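Local coordinates for protein 3-hydroxyadipyl-CoA dehydrogenase (Escherichia coli, PDB 3MOG) that catalyses the NAD-dependent oxidation of 3-hydroxyadipyl-CoA to 3-oxoadipyl-CoA in the breakdown of phenylacetate, at residues A205-V210 / L260-Q265. Residues are numbered along the deposited sequence; the frame is centred on the assembly and turned at random.
Sequences ALEEQV and LPSLVQ
Glu207 lies against Val264, and the two side chains point opposite ways as they pass. The tight part is aliphatic. One methyl, CG2 of Val264, sits alongside the stem of Glu207, 3.8 Å from Glu207 CB and equally near its CG. Glu207 CA and Val264 CA, 6.6 Å apart, are the nearest pair of CA atoms across the segments. Trp203, one turn earlier in the same helix as Glu207, also touches Val264.

The carboxylate end is looser and works through water. Glu207 starts with CG turned away from its own N (chi1 -167°) and stretches out straight, which carries the carboxylate past Val264 to the start of the helix 263-270. No direct hydrogen bond joins the two segments. Instead, OE1 of Glu207 accepts from two waters. One, 2.9 Å from Glu207 OE1, accepts from the backbone N of Leu263. The other is 2.8 Å from Glu207 OE1 and hydrogen-bonds to the hydroxyl of Ser262.

Ser262 is the N-cap of that helix: its OG accepts from Val264 N at 3.1 Å, a rather bent bond (136°). Both helices belong to the first of two 3-hydroxyacyl-CoA dehydrogenase C-terminal domains in this chain. The carboxylate thus faces a helix N-terminus across two bridging waters, where the helix dipole would probably favour its negative charge. Glu207 OE2 is 4.0 Å from Leu263 CD1, a loose contact.

The helix 196-207 ends here in a Schellman motif, with Gln209, at positive phi, as the C' residue; Val210 N bonds back to Ala205 O, and Gln209 N to Leu206 O. A second subunit adjoins the contact: its Lys407 packs on Glu207 and its Phe253 on Leu263.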
loop_
_atom_site.group_PDB
_atom_site.type_symbol
_atom_site.label_atom_id
_atom_site.label_comp_id
_atom_site.label_asym_id
_atom_site.label_seq_id
_atom_site.Cartn_x
_atom_site.Cartn_y
_atom_site.Cartn_z
ATOM N N ALA C 205 -1.785 -7.139 -19.070
ATOM C CA ALA C 205 -2.412 -7.794 -20.215
ATOM C C ALA C 205 -1.837 -9.207 -20.365
ATOM O O ALA C 205 -2.584 -10.173 -20.468
ATOM C CB ALA C 205 -2.202 -6.960 -21.493
ATOM N N LEU C 206 -0.510 -9.303 -20.307
ATOM C CA LEU C 206 0.211 -10.579 -20.342
ATOM C C LEU C 206 -0.185 -11.559 -19.234
ATOM O O LEU C 206 -0.369 -12.742 -19.510
ATOM C CB LEU C 206 1.713 -10.330 -20.298
ATOM C CG LEU C 206 2.659 -11.372 -20.874
ATOM C CD1 LEU C 206 2.062 -12.077 -22.097
ATOM C CD2 LEU C 206 3.940 -10.663 -21.239
ATOM N N GLU C 207 -0.348 -11.062 -18.003
ATOM C CA GLU C 207 -0.701 -11.912 -16.856
ATOM C C GLU C 207 -2.114 -12.447 -16.993
ATOM O O GLU C 207 -2.428 -13.511 -16.466
ATOM C CB GLU C 207 -0.552 -11.143 -15.527
ATOM C CG GLU C 207 -0.581 -12.008 -14.253
ATOM C CD GLU C 207 -0.152 -11.263 -12.984
ATOM O OE1 GLU C 207 0.014 -10.029 -13.028
ATOM O OE2 GLU C 207 0.030 -11.916 -11.934
ATOM N N GLU C 208 -2.974 -11.713 -17.692
ATOM C CA GLU C 208 -4.346 -12.176 -17.888
ATOM C C GLU C 208 -4.612 -12.881 -19.236
ATOM O O GLU C 208 -5.754 -13.223 -19.526
ATOM C CB GLU C 208 -5.342 -11.048 -17.631
ATOM C CG GLU C 208 -5.637 -10.842 -16.146
ATOM C CD GLU C 208 -6.568 -9.667 -15.868
ATOM O OE1 GLU C 208 -7.711 -9.678 -16.354
ATOM O OE2 GLU C 208 -6.158 -8.737 -15.144
ATOM N N GLN C 209 -3.550 -13.118 -20.014
ATOM C CA GLN C 209 -3.591 -13.821 -21.326
ATOM C C GLN C 209 -4.592 -13.187 -22.307
ATOM O O GLN C 209 -5.343 -13.878 -23.015
ATOM C CB GLN C 209 -3.829 -15.338 -21.157
ATOM C CG GLN C 209 -2.691 -16.091 -20.426
ATOM C CD GLN C 209 -3.074 -17.516 -20.024
ATOM O OE1 GLN C 209 -2.920 -17.908 -18.868
ATOM N NE2 GLN C 209 -3.578 -18.290 -20.977
ATOM N N VAL C 210 -4.596 -11.855 -22.314
ATOM C CA VAL C 210 -5.446 -11.055 -23.179
ATOM C C VAL C 210 -5.049 -11.317 -24.613
ATOM O O VAL C 210 -5.902 -11.458 -25.477
ATOM C CB VAL C 210 -5.265 -9.550 -22.863
ATOM C CG1 VAL C 210 -6.012 -8.673 -23.845
ATOM C CG2 VAL C 210 -5.739 -9.273 -21.462
ATOM N N LEU C 260 2.889 -0.384 -9.207
ATOM C CA LEU C 260 3.020 -1.796 -8.844
ATOM C C LEU C 260 3.913 -2.604 -9.801
ATOM O O LEU C 260 3.772 -2.505 -11.025
ATOM C CB LEU C 260 1.631 -2.444 -8.772
ATOM C CG LEU C 260 1.461 -3.755 -7.998
ATOM C CD1 LEU C 260 1.810 -3.563 -6.527
ATOM C CD2 LEU C 260 0.039 -4.283 -8.149
ATOM N N PRO C 261 4.866 -3.371 -9.247
ATOM C CA PRO C 261 5.627 -4.299 -10.104
ATOM C C PRO C 261 4.797 -5.520 -10.534
ATOM O O PRO C 261 3.719 -5.753 -9.992
ATOM C CB PRO C 261 6.827 -4.700 -9.223
ATOM C CG PRO C 261 6.932 -3.557 -8.204
ATOM C CD PRO C 261 5.503 -3.191 -7.933
ATOM N N SER C 262 5.301 -6.273 -11.512
ATOM C CA SER C 262 4.627 -7.485 -12.010
ATOM C C SER C 262 5.293 -8.772 -11.502
ATOM O O SER C 262 6.517 -8.875 -11.541
ATOM C CB SER C 262 4.666 -7.487 -13.539
ATOM O OG SER C 262 3.964 -8.590 -14.076
ATOM N N LEU C 263 4.498 -9.756 -11.068
ATOM C CA LEU C 263 5.057 -11.090 -10.754
ATOM C C LEU C 263 5.570 -11.789 -12.018
ATOM O O LEU C 263 6.436 -12.654 -11.936
ATOM C CB LEU C 263 4.044 -12.007 -10.060
ATOM C CG LEU C 263 3.498 -11.644 -8.681
ATOM C CD1 LEU C 263 2.166 -12.343 -8.541
ATOM C CD2 LEU C 263 4.443 -12.003 -7.514
ATOM N N VAL C 264 5.030 -11.408 -13.177
ATOM C CA VAL C 264 5.473 -11.949 -14.457
ATOM C C VAL C 264 6.865 -11.439 -14.793
ATOM O O VAL C 264 7.710 -12.211 -15.251
ATOM C CB VAL C 264 4.487 -11.623 -15.610
ATOM C CG1 VAL C 264 4.937 -12.289 -16.920
ATOM C CG2 VAL C 264 3.096 -12.077 -15.246
ATOM N N GLN C 265 7.115 -10.156 -14.535
ATOM C CA GLN C 265 8.449 -9.599 -14.754
ATOM C C GLN C 265 9.448 -10.101 -13.721
ATOM O O GLN C 265 10.556 -10.498 -14.083
ATOM C CB GLN C 265 8.447 -8.066 -14.800
ATOM C CG GLN C 265 9.735 -7.513 -15.416
ATOM C CD GLN C 265 9.771 -5.998 -15.530
ATOM O OE1 GLN C 265 9.126 -5.286 -14.758
ATOM N NE2 GLN C 265 10.566 -5.496 -16.480
HETATM O O HOH W 1 1.654 -9.470 -10.722
HETATM O O HOH W 2 1.277 -7.771 -14.036
#